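Local structure of competence/damage-inducible protein CinA (Agrobacterium tumefaciens, 2A9S) at residues R55-Y60 with D67-G72; F102-T107 with E160-L165; R16-F21 with T44-S49. The protein is of unknown function but belongs to the CinA family, in which related domains deamidate nicotinamide mononucleotide, and probably acts on a similar substrate. All coordinates share one frame; numbering follows the deposited sequence.

Interaction 1 (R55-Y60 with D67-G72); sequences RGFVTY and DMLGVG
Phe-57, Met-68 and Leu-69 all turn CG to the side of their own backbone N, anti to the carbonyl carbon, with chi1 of -53° for the phenylalanine, an orientation that points all three side chains into the same apolar cluster. Leu-69 contributes its CD2 branch, which sits 3.9 Å from the centroid of the Phe-57 ring. At 18° from the ring normal it lies over the face, a true CH-pi contact displaced toward the CG side. Met-68 reaches the same ring differently: its chain runs out straight and then bends at chi3 (92°), delivering CE to the ring edge, 3.7 Å from Phe-57 CD1. The phenyl group is thus held over one face and at its rim by neighbouring residues of a single helical turn. This is a beta-alpha unit in an alpha/beta fold: strand 53-59, outermost in the sheet of its own chain, leads through a short turn into helix 62-69, which folds back so that its last turn covers Phe-57 and Thr-59. Past Leu-69 the helix stops at Gly-70, whose positive phi suits glycine. Thr-59 meets both helix residues mainly through its methyl, with CG2 3.6 Å from Met-68 SD and 3.8 Å from Leu-69 CD1. Met-90 of helix 84-96 packs against both Thr-59 and Leu-69. One edge of strand 53-59 bonds through its backbone to Thr-30 and Glu-32; across its other edge Gly-56 and Val-58 pair antiparallel with a strand of the second subunit, whose Phe-57 also packs on Met-68.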
loop_
_atom_site.group_PDB
_atom_site.type_symbol
_atom_site.label_atom_id
_atom_site.label_comp_id
_atom_site.label_asym_id
_atom_site.label_seq_id
_atom_site.Cartn_x
_atom_site.Cartn_y
_atom_site.Cartn_z
ATOM N N ARG A 55 5.717 -0.556 -7.983
ATOM C CA ARG A 55 4.587 0.215 -7.461
ATOM C C ARG A 55 3.590 -0.707 -6.815
ATOM O O ARG A 55 3.663 -1.932 -6.956
ATOM C CB ARG A 55 3.905 1.041 -8.572
ATOM C CG ARG A 55 3.260 0.174 -9.649
ATOM C CD ARG A 55 2.885 0.987 -10.890
ATOM N NE ARG A 55 4.069 1.491 -11.567
ATOM C CZ ARG A 55 4.057 2.410 -12.529
ATOM N NH1 ARG A 55 2.907 2.963 -12.962
ATOM N NH2 ARG A 55 5.196 2.783 -13.052
ATOM N N GLY A 56 2.639 -0.117 -6.113
ATOM C CA GLY A 56 1.634 -0.884 -5.407
ATOM C C GLY A 56 0.295 -0.214 -5.555
ATOM O O GLY A 56 0.224 1.035 -5.566
ATOM N N PHE A 57 -0.758 -1.044 -5.636
ATOM C CA PHE A 57 -2.149 -0.570 -5.738
ATOM C C PHE A 57 -2.895 -1.124 -4.548
ATOM O O PHE A 57 -2.852 -2.334 -4.319
ATOM C CB PHE A 57 -2.791 -1.121 -7.003
ATOM C CG PHE A 57 -1.996 -0.857 -8.270
ATOM C CD1 PHE A 57 -2.276 0.274 -9.028
ATOM C CD2 PHE A 57 -0.982 -1.717 -8.692
ATOM C CE1 PHE A 57 -1.567 0.542 -10.202
ATOM C CE2 PHE A 57 -0.263 -1.445 -9.852
ATOM C CZ PHE A 57 -0.553 -0.326 -10.596
ATOM N N VAL A 58 -3.517 -0.259 -3.745
ATOM C CA VAL A 58 -4.353 -0.752 -2.686
ATOM C C VAL A 58 -5.766 -0.455 -3.131
ATOM O O VAL A 58 -6.172 0.694 -3.160
ATOM C CB VAL A 58 -4.033 -0.088 -1.327
ATOM C CG1 VAL A 58 -4.997 -0.619 -0.260
ATOM C CG2 VAL A 58 -2.568 -0.310 -0.960
ATOM N N THR A 59 -6.488 -1.507 -3.526
ATOM C CA THR A 59 -7.781 -1.359 -4.190
ATOM C C THR A 59 -8.809 -1.935 -3.231
ATOM O O THR A 59 -9.333 -3.044 -3.432
ATOM C CB THR A 59 -7.789 -2.088 -5.534
ATOM O OG1 THR A 59 -7.350 -3.440 -5.345
ATOM C CG2 THR A 59 -6.834 -1.384 -6.527
ATOM N N TYR A 60 -9.051 -1.139 -2.194
ATOM C CA TYR A 60 -9.787 -1.538 -1.021
ATOM C C TYR A 60 -11.260 -1.635 -1.376
ATOM O O TYR A 60 -11.975 -2.437 -0.795
ATOM C CB TYR A 60 -9.519 -0.556 0.162
ATOM C CG TYR A 60 -9.608 -1.265 1.514
ATOM C CD1 TYR A 60 -8.783 -2.376 1.791
ATOM C CD2 TYR A 60 -10.542 -0.873 2.494
ATOM C CE1 TYR A 60 -8.859 -3.075 3.021
ATOM C CE2 TYR A 60 -10.623 -1.568 3.739
ATOM C CZ TYR A 60 -9.779 -2.668 3.983
ATOM O OH TYR A 60 -9.833 -3.359 5.179
ATOM N N ASP A 67 -11.115 0.811 -11.657
ATOM C CA ASP A 67 -10.321 1.970 -12.147
ATOM C C ASP A 67 -8.834 1.733 -12.230
ATOM O O ASP A 67 -8.186 2.037 -13.246
ATOM C CB ASP A 67 -10.476 3.205 -11.232
ATOM C CG ASP A 67 -11.900 3.630 -11.035
ATOM O OD1 ASP A 67 -12.770 3.218 -11.840
ATOM O OD2 ASP A 67 -12.136 4.374 -10.051
ATOM N N MET A 68 -8.267 1.244 -11.126
ATOM C CA MET A 68 -6.843 1.076 -11.039
ATOM C C MET A 68 -6.359 -0.152 -11.791
ATOM O O MET A 68 -5.284 -0.121 -12.361
ATOM C CB MET A 68 -6.363 1.013 -9.558
ATOM C CG MET A 68 -6.666 2.245 -8.660
ATOM S SD MET A 68 -5.887 2.052 -7.036
ATOM C CE MET A 68 -4.330 2.859 -7.296
ATOM N N LEU A 69 -7.128 -1.246 -11.772
ATOM C CA LEU A 69 -6.603 -2.517 -12.280
ATOM C C LEU A 69 -7.309 -3.088 -13.520
ATOM O O LEU A 69 -6.815 -4.056 -14.109
ATOM C CB LEU A 69 -6.576 -3.565 -11.168
ATOM C CG LEU A 69 -5.671 -3.197 -9.984
ATOM C CD1 LEU A 69 -5.867 -4.261 -8.893
ATOM C CD2 LEU A 69 -4.193 -3.058 -10.386
ATOM N N GLY A 70 -8.442 -2.492 -13.880
ATOM C CA GLY A 70 -9.250 -2.974 -15.009
ATOM C C GLY A 70 -9.993 -4.276 -14.754
ATOM O O GLY A 70 -10.294 -5.017 -15.706
ATOM N N VAL A 71 -10.290 -4.579 -13.488
ATOM C CA VAL A 71 -11.099 -5.747 -13.159
ATOM C C VAL A 71 -12.512 -5.489 -13.702
ATOM O O VAL A 71 -13.053 -4.395 -13.538
ATOM C CB VAL A 71 -11.161 -6.006 -11.641
ATOM C CG1 VAL A 71 -12.135 -7.125 -11.333
ATOM C CG2 VAL A 71 -9.760 -6.350 -11.087
ATOM N N GLY A 72 -13.095 -6.492 -14.363
ATOM C CA GLY A 72 -14.408 -6.321 -15.002
ATOM C C GLY A 72 -15.582 -6.246 -14.046
ATOM O O GLY A 72 -15.658 -7.009 -13.069
#

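Interaction 2 (F102-T107 with E160-L165); sequences FAVAVT and EMLIAL
Leu-162 and Leu-165, one helical turn apart, press onto Phe-102 and Val-104 of the middle strand of the sheet, a helix-on-sheet contact of an alpha/beta fold. Helix 147-167 packs on this face, its short segment running roughly antiparallel to the strand segment at 148°, with the axes 9.1 Å apart. The packing is tightest at the start of the strand. There the side chains of Phe-102 and Leu-165 run alongside each other, pointing opposite ways, and the leucine meets the ring obliquely. Leu-165 has CG anti to its backbone N (chi1 -176°), which carries the CD2 branch out to the phenylalanine, 3.8 Å from Phe-102 CB. Next along, Val-104 and Leu-162 meet roughly perpendicularly, and the closer fit is between Val-104 CG1 and Leu-162 CD1, 3.8 Å apart. The other leucine branch, CD2, bridges the two strand residues, 4.0 Å from Val-104 CB and 4.1 Å from Phe-102 CB. Beyond Val-104 the contact opens out: the Met-161 side chain comes no nearer than 5.2 Å to segment 102-107, and packs on Leu-126 of strand 123-130, which Val-106 also touches. The solvent side of the helix is marked by Glu-160, which is exposed, and Ala-164, partly so. Ile-163 turns instead to another buried flank, against Leu-13 and Ile-17 of helix 8-24. No hydrogen bond joins helix and strand here, and the shortest approach in the whole contact is a methyl against a ring carbon, Leu-165 CD2 to Phe-102 CD1 at 3.4 Å.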
loop_
_atom_site.group_PDB
_atom_site.type_symbol
_atom_site.label_atom_id
_atom_site.label_comp_id
_atom_site.label_asym_id
_atom_site.label_seq_id
_atom_site.Cartn_x
_atom_site.Cartn_y
_atom_site.Cartn_z
ATOM N N PHE A 102 6.894 -9.172 -12.269
ATOM C CA PHE A 102 5.910 -10.028 -11.573
ATOM C C PHE A 102 4.910 -9.153 -10.828
ATOM O O PHE A 102 5.280 -8.082 -10.335
ATOM C CB PHE A 102 6.586 -10.915 -10.510
ATOM C CG PHE A 102 7.745 -11.757 -11.026
ATOM C CD1 PHE A 102 7.576 -12.633 -12.092
ATOM C CD2 PHE A 102 8.993 -11.669 -10.416
ATOM C CE1 PHE A 102 8.650 -13.405 -12.572
ATOM C CE2 PHE A 102 10.070 -12.428 -10.877
ATOM C CZ PHE A 102 9.902 -13.306 -11.950
ATOM N N ALA A 103 3.661 -9.604 -10.724
ATOM C CA ALA A 103 2.698 -8.926 -9.841
ATOM C C ALA A 103 2.089 -9.970 -8.918
ATOM O O ALA A 103 1.945 -11.158 -9.292
ATOM C CB ALA A 103 1.619 -8.196 -10.618
ATOM N N VAL A 104 1.800 -9.563 -7.693
ATOM C CA VAL A 104 1.042 -10.420 -6.783
ATOM C C VAL A 104 -0.213 -9.653 -6.383
ATOM O O VAL A 104 -0.133 -8.455 -6.062
ATOM C CB VAL A 104 1.880 -10.853 -5.527
ATOM C CG1 VAL A 104 2.432 -9.626 -4.752
ATOM C CG2 VAL A 104 1.059 -11.872 -4.632
ATOM N N ALA A 105 -1.348 -10.362 -6.370
ATOM C CA ALA A 105 -2.653 -9.781 -6.063
ATOM C C ALA A 105 -3.348 -10.606 -4.982
ATOM O O ALA A 105 -3.285 -11.835 -5.021
ATOM C CB ALA A 105 -3.526 -9.760 -7.330
ATOM N N VAL A 106 -3.994 -9.939 -4.035
ATOM C CA VAL A 106 -4.724 -10.657 -2.971
ATOM C C VAL A 106 -6.096 -10.036 -2.777
ATOM O O VAL A 106 -6.238 -8.785 -2.798
ATOM C CB VAL A 106 -3.932 -10.721 -1.612
ATOM C CG1 VAL A 106 -2.560 -11.377 -1.811
ATOM C CG2 VAL A 106 -3.781 -9.332 -0.947
ATOM N N THR A 107 -7.114 -10.896 -2.603
ATOM C CA THR A 107 -8.450 -10.423 -2.304
ATOM C C THR A 107 -9.068 -11.422 -1.317
ATOM O O THR A 107 -9.061 -12.644 -1.581
ATOM C CB THR A 107 -9.360 -10.250 -3.569
ATOM O OG1 THR A 107 -10.658 -9.806 -3.148
ATOM C CG2 THR A 107 -9.496 -11.527 -4.383
ATOM N N GLU A 160 5.700 -15.961 -0.276
ATOM C CA GLU A 160 6.006 -17.341 -0.702
ATOM C C GLU A 160 5.751 -17.547 -2.190
ATOM O O GLU A 160 6.593 -18.115 -2.911
ATOM C CB GLU A 160 5.198 -18.351 0.127
ATOM C CG GLU A 160 5.684 -18.413 1.580
ATOM C CD GLU A 160 4.751 -19.231 2.480
ATOM O OE1 GLU A 160 3.621 -19.574 2.044
ATOM O OE2 GLU A 160 5.158 -19.536 3.623
ATOM N N MET A 161 4.615 -17.043 -2.664
ATOM C CA MET A 161 4.243 -17.148 -4.067
ATOM C C MET A 161 5.129 -16.356 -5.023
ATOM O O MET A 161 5.436 -16.850 -6.122
ATOM C CB MET A 161 2.775 -16.771 -4.269
ATOM C CG MET A 161 1.812 -17.763 -3.626
ATOM S SD MET A 161 0.109 -17.165 -3.639
ATOM C CE MET A 161 -0.259 -17.101 -5.402
ATOM N N LEU A 162 5.521 -15.136 -4.648
ATOM C CA LEU A 162 6.488 -14.373 -5.455
ATOM C C LEU A 162 7.782 -15.175 -5.643
ATOM O O LEU A 162 8.322 -15.269 -6.767
ATOM C CB LEU A 162 6.795 -13.018 -4.819
ATOM C CG LEU A 162 5.733 -11.954 -5.064
ATOM C CD1 LEU A 162 6.094 -10.671 -4.237
ATOM C CD2 LEU A 162 5.641 -11.648 -6.549
ATOM N N ILE A 163 8.280 -15.746 -4.554
ATOM C CA ILE A 163 9.475 -16.595 -4.630
ATOM C C ILE A 163 9.252 -17.762 -5.585
ATOM O O ILE A 163 10.091 -18.010 -6.459
ATOM C CB ILE A 163 9.926 -17.090 -3.246
ATOM C CG1 ILE A 163 10.382 -15.898 -2.413
ATOM C CG2 ILE A 163 11.067 -18.166 -3.377
ATOM C CD1 ILE A 163 10.368 -16.108 -0.884
ATOM N N ALA A 164 8.110 -18.444 -5.453
ATOM C CA ALA A 164 7.793 -19.597 -6.301
ATOM C C ALA A 164 7.671 -19.227 -7.775
ATOM O O ALA A 164 8.165 -19.965 -8.655
ATOM C CB ALA A 164 6.521 -20.282 -5.818
ATOM N N LEU A 165 7.020 -18.094 -8.047
ATOM C CA LEU A 165 6.840 -17.602 -9.418
ATOM C C LEU A 165 8.192 -17.301 -10.046
ATOM O O LEU A 165 8.397 -17.632 -11.215
ATOM C CB LEU A 165 5.934 -16.370 -9.474
ATOM C CG LEU A 165 5.579 -15.802 -10.858
ATOM C CD1 LEU A 165 4.586 -16.697 -11.587
ATOM C CD2 LEU A 165 4.995 -14.390 -10.693
#

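Interaction 3 (R16-F21 with T44-S49); sequences RIITDF and TEIAGS
Ile-18 of helix 8-24 packs on a type II beta turn running from Ile-46 to Ser-49, and its CA comes within 5.7 Å of the CA of Ser-49. Gly-48, in the third position of the turn, has a phi of 94°, a conformation that favours glycine. Ile-18 meets different parts of the turn with CG1, CG2 and CD1. Ile-18 CG1 and Ile-46 CG2 meet at 3.7 Å, the two isoleucine side chains lying antiparallel, side by side. The Ile-18 methyl CG2 instead faces backbone, lying 3.8 Å from Gly-48 O. At the end of the longer branch, Ile-18 CD1 rests against Ser-49 CB at 3.7 Å. Ser-49 places OG between its own backbone N and carbonyl carbon (chi1 62°), which turns the hydroxyl back into the turn as a donor to Ile-46 O at 2.8 Å. The approach lies in the carbonyl plane, and the same oxygen accepts from Ser-49 N at 2.9 Å. The turn follows helix 38-43, and its flank is also an interface: Glu-45 makes a salt bridge with Arg-151 of the second subunit, while Thr-44 hydrogen-bonds to Arg-147 and Arg-151 of that subunit. Ile-18 packs as well on Val-52, just before strand 53-59. Since no hydrogen bond crosses between helix and turn, their mutual fit rests on van der Waals contact, while the two donors gripping Ile-46 O within the turn probably help to hold the shape that Ile-18 packs against.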
loop_
_atom_site.group_PDB
_atom_site.type_symbol
_atom_site.label_atom_id
_atom_site.label_comp_id
_atom_site.label_asym_id
_atom_site.label_seq_id
_atom_site.Cartn_x
_atom_site.Cartn_y
_atom_site.Cartn_z
ATOM N N ARG A 16 14.559 -12.265 1.269
ATOM C CA ARG A 16 14.915 -13.232 0.218
ATOM C C ARG A 16 14.534 -12.681 -1.169
ATOM O O ARG A 16 15.322 -12.730 -2.119
ATOM C CB ARG A 16 14.283 -14.610 0.474
ATOM C CG ARG A 16 14.345 -15.493 -0.762
ATOM C CD ARG A 16 14.291 -16.966 -0.451
ATOM N NE ARG A 16 14.460 -17.738 -1.685
ATOM C CZ ARG A 16 14.114 -19.020 -1.803
ATOM N NH1 ARG A 16 13.580 -19.655 -0.769
ATOM N NH2 ARG A 16 14.282 -19.658 -2.957
ATOM N N ILE A 17 13.345 -12.098 -1.259
ATOM C CA ILE A 17 12.871 -11.547 -2.523
ATOM C C ILE A 17 13.793 -10.402 -2.990
ATOM O O ILE A 17 14.205 -10.375 -4.160
ATOM C CB ILE A 17 11.412 -11.091 -2.416
ATOM C CG1 ILE A 17 10.499 -12.341 -2.257
ATOM C CG2 ILE A 17 11.014 -10.261 -3.629
ATOM C CD1 ILE A 17 9.100 -11.995 -1.681
ATOM N N ILE A 18 14.106 -9.467 -2.092
ATOM C CA ILE A 18 14.944 -8.319 -2.470
ATOM C C ILE A 18 16.331 -8.852 -2.867
ATOM O O ILE A 18 16.889 -8.430 -3.886
ATOM C CB ILE A 18 15.044 -7.270 -1.338
ATOM C CG1 ILE A 18 13.641 -6.745 -0.934
ATOM C CG2 ILE A 18 15.932 -6.111 -1.738
ATOM C CD1 ILE A 18 12.747 -6.312 -2.067
ATOM N N THR A 19 16.840 -9.807 -2.088
ATOM C CA THR A 19 18.176 -10.338 -2.320
ATOM C C THR A 19 18.279 -11.068 -3.678
ATOM O O THR A 19 19.233 -10.878 -4.419
ATOM C CB THR A 19 18.617 -11.225 -1.142
ATOM O OG1 THR A 19 18.528 -10.461 0.082
ATOM C CG2 THR A 19 20.053 -11.657 -1.336
ATOM N N ASP A 20 17.267 -11.874 -3.989
ATOM C CA ASP A 20 17.219 -12.662 -5.226
ATOM C C ASP A 20 16.940 -11.795 -6.452
ATOM O O ASP A 20 17.592 -11.952 -7.500
ATOM C CB ASP A 20 16.169 -13.775 -5.114
ATOM C CG ASP A 20 16.690 -15.033 -4.405
ATOM O OD1 ASP A 20 17.924 -15.188 -4.186
ATOM O OD2 ASP A 20 15.843 -15.896 -4.086
ATOM N N PHE A 21 15.960 -10.890 -6.339
ATOM C CA PHE A 21 15.477 -10.188 -7.514
ATOM C C PHE A 21 16.487 -9.126 -7.947
ATOM O O PHE A 21 16.562 -8.785 -9.127
ATOM C CB PHE A 21 14.113 -9.554 -7.250
ATOM C CG PHE A 21 12.968 -10.541 -7.244
ATOM C CD1 PHE A 21 13.169 -11.882 -6.961
ATOM C CD2 PHE A 21 11.675 -10.103 -7.483
ATOM C CE1 PHE A 21 12.092 -12.777 -6.942
ATOM C CE2 PHE A 21 10.597 -10.995 -7.463
ATOM C CZ PHE A 21 10.805 -12.320 -7.190
ATOM N N THR A 44 9.099 -3.350 1.603
ATOM C CA THR A 44 9.859 -2.105 1.680
ATOM C C THR A 44 10.462 -1.910 3.080
ATOM O O THR A 44 11.124 -0.909 3.339
ATOM C CB THR A 44 9.041 -0.900 1.241
ATOM O OG1 THR A 44 7.868 -0.806 2.035
ATOM C CG2 THR A 44 8.595 -1.029 -0.234
ATOM N N GLU A 45 10.271 -2.878 3.978
ATOM C CA GLU A 45 11.066 -2.914 5.224
ATOM C C GLU A 45 12.574 -3.190 4.956
ATOM O O GLU A 45 13.439 -2.842 5.768
ATOM C CB GLU A 45 10.490 -3.959 6.189
ATOM C CG GLU A 45 9.253 -3.446 6.940
ATOM C CD GLU A 45 9.613 -2.322 7.934
ATOM O OE1 GLU A 45 10.273 -2.596 8.993
ATOM O OE2 GLU A 45 9.207 -1.177 7.666
ATOM N N ILE A 46 12.869 -3.777 3.801
ATOM C CA ILE A 46 14.210 -4.209 3.442
ATOM C C ILE A 46 15.038 -3.114 2.745
ATOM O O ILE A 46 14.628 -2.555 1.710
ATOM C CB ILE A 46 14.120 -5.463 2.554
ATOM C CG1 ILE A 46 13.172 -6.519 3.186
ATOM C CG2 ILE A 46 15.526 -5.980 2.164
ATOM C CD1 ILE A 46 13.582 -7.025 4.533
ATOM N N ALA A 47 16.195 -2.795 3.324
ATOM C CA ALA A 47 17.098 -1.854 2.680
ATOM C C ALA A 47 17.531 -2.430 1.328
ATOM O O ALA A 47 17.861 -3.615 1.219
ATOM C CB ALA A 47 18.298 -1.539 3.569
ATOM N N GLY A 48 17.471 -1.589 0.301
ATOM C CA GLY A 48 17.684 -2.027 -1.082
ATOM C C GLY A 48 16.410 -2.366 -1.833
ATOM O O GLY A 48 16.436 -2.602 -3.041
ATOM N N SER A 49 15.277 -2.377 -1.126
ATOM C CA SER A 49 13.997 -2.691 -1.778
ATOM C C SER A 49 13.578 -1.752 -2.941
ATOM O O SER A 49 12.810 -2.138 -3.822
ATOM C CB SER A 49 12.891 -2.814 -0.748
ATOM O OG SER A 49 12.685 -1.605 -0.059
#

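All three contacts join their segments by apolar packing without a crossing hydrogen bond, yet their settings differ. Interaction 2 lies closest to the centre of the chain and touches no other subunit; interactions 1 and 3 both border the second subunit. Every touching residue of interactions 1 and 2 is buried, whereas in interaction 3 Ala-47 and Gly-48 are exposed. Interactions 1 and 2 reach the same sheet, on its outermost and middle strands, about 6 Å apart at their nearest atoms. Interactions 2 and 3 touch directly, through Phe-102 against Phe-21 and Ile-163 against Ile-17. Aromatic and aliphatic groups interlock in interactions 1 and 2; interaction 3 sets an isoleucine against a hydrogen-bonded turn, touching its backbone as well as its side chains.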